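Local coordinates for aminoglycoside N(6')-acetyltransferase type 1 (Salmonella choleraesuis, PDB 2VBQ), which transfers an acetyl group from acetyl-CoA to the 6'-amino group of aminoglycoside antibiotics, conferring resistance to them, at residues Y86-L98 with V120-S134. Numbering follows the deposited sequence.
Sequences YVNGCDSSPVVFL and VQRWGTNKGCREMAS
With its chain extended beyond CG (chi2 164°), Glu131 carries its carboxylate to the loop at Asp91 and Ser92, whose OG sits between its backbone N and carbonyl carbon (chi1 58°). Ser92 OG donates to Glu131 OE1 at 2.6 Å from above the carboxylate plane, and Ser92 N reaches OE1 from that same face at 2.8 Å. Asp91 N gives Glu131 OE2 a nearly straight bond (3.1 Å) on that oxygen's syn lone pair. A carboxylate suits this place because its two oxygens can take up successive backbone N-H groups; Arg162 of the second subunit forms salt bridges to both Glu131 and Asp91, probably easing the closeness of two acids. Beyond the loop, strands 95-103 and 131-136 pair in parallel, joined through helix 112-126 in the right-handed beta-alpha-beta crossover of the GNAT fold. Val96 N donates to Glu131 O, Ala133 N to Val96 O, and Leu98 N to Ala133 O. On the helix side Val96 CG2 packs on Val120 CG1 (3.7 Å), while Gly124, lacking a side chain, lets Val96 CB come within 3.7 Å of its CA. On the other face, small Ala133 leaves room for Phe97, whose ring takes Ser134 CA over its face in a CH-pi contact, 4.0 Å from the centroid.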
loop_
_atom_site.group_PDB
_atom_site.type_symbol
_atom_site.label_atom_id
_atom_site.label_comp_id
_atom_site.label_asym_id
_atom_site.label_seq_id
_atom_site.Cartn_x
_atom_site.Cartn_y
_atom_site.Cartn_z
ATOM N N TYR A 86 3.817 -2.648 4.052
ATOM C CA TYR A 86 3.716 -1.323 4.661
ATOM C C TYR A 86 2.494 -0.612 4.084
ATOM O O TYR A 86 2.327 -0.556 2.847
ATOM C CB TYR A 86 4.970 -0.476 4.370
ATOM C CG TYR A 86 4.747 0.960 4.767
ATOM C CD1 TYR A 86 4.759 1.336 6.122
ATOM C CD2 TYR A 86 4.458 1.934 3.812
ATOM C CE1 TYR A 86 4.516 2.650 6.508
ATOM C CE2 TYR A 86 4.210 3.264 4.200
ATOM C CZ TYR A 86 4.247 3.598 5.541
ATOM O OH TYR A 86 4.001 4.904 5.918
ATOM N N VAL A 87 1.640 -0.078 4.963
ATOM C CA VAL A 87 0.544 0.790 4.540
ATOM C C VAL A 87 0.832 2.256 4.955
ATOM O O VAL A 87 1.071 2.548 6.139
ATOM C CB VAL A 87 -0.838 0.341 5.109
ATOM C CG1 VAL A 87 -1.962 1.235 4.554
ATOM C CG2 VAL A 87 -1.121 -1.151 4.781
ATOM N N ASN A 88 0.791 3.150 3.976
ATOM C CA ASN A 88 0.986 4.581 4.206
ATOM C C ASN A 88 0.129 5.106 5.345
ATOM O O ASN A 88 -1.101 4.878 5.362
ATOM C CB ASN A 88 0.722 5.392 2.921
ATOM C CG ASN A 88 1.636 5.002 1.766
ATOM O OD1 ASN A 88 1.516 3.909 1.204
ATOM N ND2 ASN A 88 2.547 5.914 1.384
ATOM N N GLY A 89 0.791 5.773 6.299
ATOM C CA GLY A 89 0.148 6.429 7.430
ATOM C C GLY A 89 -0.161 5.549 8.624
ATOM O O GLY A 89 -0.654 6.034 9.629
ATOM N N CYS A 90 0.119 4.244 8.504
ATOM C CA CYS A 90 -0.139 3.275 9.573
ATOM C C CYS A 90 1.131 2.962 10.351
ATOM O O CYS A 90 2.215 3.047 9.801
ATOM C CB CYS A 90 -0.751 1.987 8.986
ATOM S SG CYS A 90 -2.406 2.267 8.267
ATOM N N ASP A 91 0.977 2.581 11.616
ATOM C CA ASP A 91 2.101 2.230 12.492
ATOM C C ASP A 91 2.175 0.757 12.804
ATOM O O ASP A 91 3.194 0.292 13.320
ATOM C CB ASP A 91 2.033 2.998 13.822
ATOM C CG ASP A 91 1.971 4.479 13.627
ATOM O OD1 ASP A 91 2.792 5.023 12.847
ATOM O OD2 ASP A 91 1.094 5.114 14.262
ATOM N N SER A 92 1.113 0.009 12.525
ATOM C CA SER A 92 1.114 -1.411 12.881
ATOM C C SER A 92 0.920 -2.284 11.656
ATOM O O SER A 92 0.731 -1.767 10.553
ATOM C CB SER A 92 0.067 -1.713 13.968
ATOM O OG SER A 92 -1.226 -1.344 13.529
ATOM N N SER A 93 1.001 -3.598 11.860
ATOM C CA SER A 93 0.844 -4.578 10.792
ATOM C C SER A 93 0.323 -5.880 11.397
ATOM O O SER A 93 0.750 -6.274 12.481
ATOM C CB SER A 93 2.155 -4.763 9.978
ATOM O OG SER A 93 1.968 -5.557 8.817
ATOM N N PRO A 94 -0.638 -6.543 10.726
ATOM C CA PRO A 94 -1.220 -6.203 9.438
ATOM C C PRO A 94 -2.315 -5.125 9.576
ATOM O O PRO A 94 -2.694 -4.752 10.703
ATOM C CB PRO A 94 -1.836 -7.539 8.970
ATOM C CG PRO A 94 -2.305 -8.161 10.239
ATOM C CD PRO A 94 -1.265 -7.758 11.297
ATOM N N VAL A 95 -2.799 -4.647 8.430
ATOM C CA VAL A 95 -3.799 -3.576 8.367
ATOM C C VAL A 95 -4.981 -4.064 7.511
ATOM O O VAL A 95 -4.766 -4.719 6.470
ATOM C CB VAL A 95 -3.179 -2.261 7.771
ATOM C CG1 VAL A 95 -4.248 -1.183 7.533
ATOM C CG2 VAL A 95 -2.088 -1.723 8.683
ATOM N N VAL A 96 -6.205 -3.784 7.973
ATOM C CA VAL A 96 -7.417 -4.008 7.148
ATOM C C VAL A 96 -7.640 -2.846 6.178
ATOM O O VAL A 96 -7.720 -1.668 6.581
ATOM C CB VAL A 96 -8.725 -4.387 7.984
ATOM C CG1 VAL A 96 -9.188 -3.265 8.908
ATOM C CG2 VAL A 96 -9.849 -4.867 7.032
ATOM N N PHE A 97 -7.651 -3.168 4.884
ATOM C CA PHE A 97 -7.606 -2.127 3.880
ATOM C C PHE A 97 -8.869 -2.119 3.018
ATOM O O PHE A 97 -9.301 -3.171 2.523
ATOM C CB PHE A 97 -6.341 -2.217 2.971
ATOM C CG PHE A 97 -6.032 -0.903 2.287
ATOM C CD1 PHE A 97 -6.691 -0.532 1.108
ATOM C CD2 PHE A 97 -5.151 0.004 2.875
ATOM C CE1 PHE A 97 -6.447 0.710 0.505
ATOM C CE2 PHE A 97 -4.908 1.242 2.276
ATOM C CZ PHE A 97 -5.553 1.579 1.084
ATOM N N LEU A 98 -9.476 -0.937 2.888
ATOM C CA LEU A 98 -10.650 -0.754 2.019
ATOM C C LEU A 98 -10.171 -0.640 0.556
ATOM O O LEU A 98 -9.700 0.417 0.130
ATOM C CB LEU A 98 -11.479 0.472 2.468
ATOM C CG LEU A 98 -12.845 0.713 1.774
ATOM C CD1 LEU A 98 -13.838 -0.423 2.099
ATOM C CD2 LEU A 98 -13.452 2.055 2.141
ATOM N N VAL A 120 -16.429 -4.369 7.023
ATOM C CA VAL A 120 -14.968 -4.466 6.763
ATOM C C VAL A 120 -14.178 -4.360 8.081
ATOM O O VAL A 120 -13.271 -5.161 8.332
ATOM C CB VAL A 120 -14.461 -3.349 5.779
ATOM C CG1 VAL A 120 -12.902 -3.260 5.779
ATOM C CG2 VAL A 120 -15.014 -3.554 4.365
ATOM N N GLN A 121 -14.496 -3.336 8.878
ATOM C CA GLN A 121 -13.893 -3.145 10.215
ATOM C C GLN A 121 -14.028 -4.356 11.134
ATOM O O GLN A 121 -13.038 -4.783 11.763
ATOM C CB GLN A 121 -14.451 -1.890 10.911
ATOM C CG GLN A 121 -13.672 -1.525 12.195
ATOM C CD GLN A 121 -14.187 -0.272 12.870
ATOM O OE1 GLN A 121 -14.553 0.702 12.214
ATOM N NE2 GLN A 121 -14.222 -0.293 14.195
ATOM N N ARG A 122 -15.243 -4.898 11.211
ATOM C CA ARG A 122 -15.570 -6.104 11.991
ATOM C C ARG A 122 -14.690 -7.288 11.533
ATOM O O ARG A 122 -14.029 -7.948 12.338
ATOM C CB ARG A 122 -17.072 -6.420 11.821
ATOM C CG ARG A 122 -17.668 -7.573 12.665
ATOM C CD ARG A 122 -19.165 -7.808 12.306
ATOM N NE ARG A 122 -19.873 -6.516 12.264
ATOM C CZ ARG A 122 -20.654 -6.049 11.280
ATOM N NH1 ARG A 122 -20.928 -6.778 10.194
ATOM N NH2 ARG A 122 -21.178 -4.832 11.400
ATOM N N TRP A 123 -14.658 -7.523 10.219
ATOM C CA TRP A 123 -13.800 -8.541 9.635
ATOM C C TRP A 123 -12.301 -8.335 10.012
ATOM O O TRP A 123 -11.613 -9.275 10.477
ATOM C CB TRP A 123 -14.006 -8.582 8.102
ATOM C CG TRP A 123 -13.168 -9.599 7.392
ATOM C CD1 TRP A 123 -13.273 -10.966 7.490
ATOM C CD2 TRP A 123 -12.115 -9.339 6.462
ATOM N NE1 TRP A 123 -12.341 -11.560 6.685
ATOM C CE2 TRP A 123 -11.611 -10.587 6.047
ATOM C CE3 TRP A 123 -11.534 -8.171 5.949
ATOM C CZ2 TRP A 123 -10.545 -10.705 5.144
ATOM C CZ3 TRP A 123 -10.489 -8.282 5.041
ATOM C CH2 TRP A 123 -10.006 -9.553 4.636
ATOM N N GLY A 124 -11.803 -7.124 9.827
ATOM C CA GLY A 124 -10.394 -6.860 10.120
ATOM C C GLY A 124 -10.073 -6.953 11.612
ATOM O O GLY A 124 -8.994 -7.443 12.012
ATOM N N THR A 125 -11.001 -6.471 12.440
ATOM C CA THR A 125 -10.856 -6.569 13.892
ATOM C C THR A 125 -10.799 -8.027 14.337
ATOM O O THR A 125 -9.929 -8.402 15.132
ATOM C CB THR A 125 -11.968 -5.771 14.630
ATOM O OG1 THR A 125 -11.750 -4.374 14.374
ATOM C CG2 THR A 125 -11.965 -6.020 16.158
ATOM N N ASN A 126 -11.679 -8.859 13.794
ATOM C CA ASN A 126 -11.665 -10.279 14.147
ATOM C C ASN A 126 -10.406 -11.036 13.668
ATOM O O ASN A 126 -10.056 -12.099 14.215
ATOM C CB ASN A 126 -12.937 -10.965 13.641
ATOM C CG ASN A 126 -14.128 -10.731 14.552
ATOM O OD1 ASN A 126 -15.277 -10.966 14.163
ATOM N ND2 ASN A 126 -13.863 -10.266 15.779
ATOM N N LYS A 127 -9.763 -10.482 12.638
ATOM C CA LYS A 127 -8.467 -10.933 12.119
ATOM C C LYS A 127 -7.247 -10.328 12.835
ATOM O O LYS A 127 -6.111 -10.482 12.388
ATOM C CB LYS A 127 -8.403 -10.615 10.622
ATOM C CG LYS A 127 -8.615 -11.817 9.736
ATOM C CD LYS A 127 -9.993 -12.375 9.757
ATOM C CE LYS A 127 -10.176 -13.336 8.579
ATOM N NZ LYS A 127 -9.001 -14.213 8.375
ATOM N N GLY A 128 -7.483 -9.624 13.936
ATOM C CA GLY A 128 -6.411 -9.004 14.699
ATOM C C GLY A 128 -5.763 -7.771 14.094
ATOM O O GLY A 128 -4.604 -7.459 14.416
ATOM N N CYS A 129 -6.472 -7.049 13.223
ATOM C CA CYS A 129 -5.919 -5.775 12.751
ATOM C C CYS A 129 -6.190 -4.622 13.735
ATOM O O CYS A 129 -7.302 -4.481 14.240
ATOM C CB CYS A 129 -6.439 -5.400 11.342
ATOM S SG CYS A 129 -6.050 -6.639 10.063
ATOM N N ARG A 130 -5.173 -3.797 13.983
ATOM C CA ARG A 130 -5.328 -2.642 14.893
ATOM C C ARG A 130 -5.778 -1.385 14.167
ATOM O O ARG A 130 -6.332 -0.478 14.780
ATOM C CB ARG A 130 -4.036 -2.379 15.685
ATOM C CG ARG A 130 -3.543 -3.596 16.466
ATOM C CD ARG A 130 -2.562 -3.252 17.626
ATOM N NE ARG A 130 -1.163 -3.091 17.210
ATOM C CZ ARG A 130 -0.376 -4.073 16.761
ATOM N NH1 ARG A 130 -0.842 -5.316 16.623
ATOM N NH2 ARG A 130 0.886 -3.810 16.429
ATOM N N GLU A 131 -5.555 -1.343 12.854
ATOM C CA GLU A 131 -5.834 -0.157 12.061
ATOM C C GLU A 131 -6.580 -0.565 10.795
ATOM O O GLU A 131 -6.336 -1.648 10.237
ATOM C CB GLU A 131 -4.534 0.555 11.664
ATOM C CG GLU A 131 -3.782 1.247 12.804
ATOM C CD GLU A 131 -2.338 1.598 12.431
ATOM O OE1 GLU A 131 -1.586 0.706 11.981
ATOM O OE2 GLU A 131 -1.945 2.765 12.573
ATOM N N MET A 132 -7.480 0.311 10.367
ATOM C CA MET A 132 -8.119 0.228 9.067
ATOM C C MET A 132 -7.653 1.409 8.240
ATOM O O MET A 132 -7.549 2.537 8.748
ATOM C CB MET A 132 -9.650 0.218 9.210
ATOM C CG MET A 132 -10.444 0.308 7.878
ATOM S SD MET A 132 -12.172 -0.189 8.055
ATOM C CE MET A 132 -12.711 1.054 9.235
ATOM N N ALA A 133 -7.351 1.154 6.974
ATOM C CA ALA A 133 -6.929 2.210 6.068
ATOM C C ALA A 133 -7.629 2.142 4.713
ATOM O O ALA A 133 -8.295 1.133 4.370
ATOM C CB ALA A 133 -5.409 2.206 5.897
ATOM N N SER A 134 -7.455 3.227 3.954
ATOM C CA SER A 134 -8.077 3.431 2.650
ATOM C C SER A 134 -7.322 4.559 1.947
ATOM O O SER A 134 -6.528 5.253 2.574
ATOM C CB SER A 134 -9.549 3.791 2.830
ATOM O OG SER A 134 -10.219 3.868 1.579
HETATM O O HOH W 1 -2.447 -4.792 13.434
#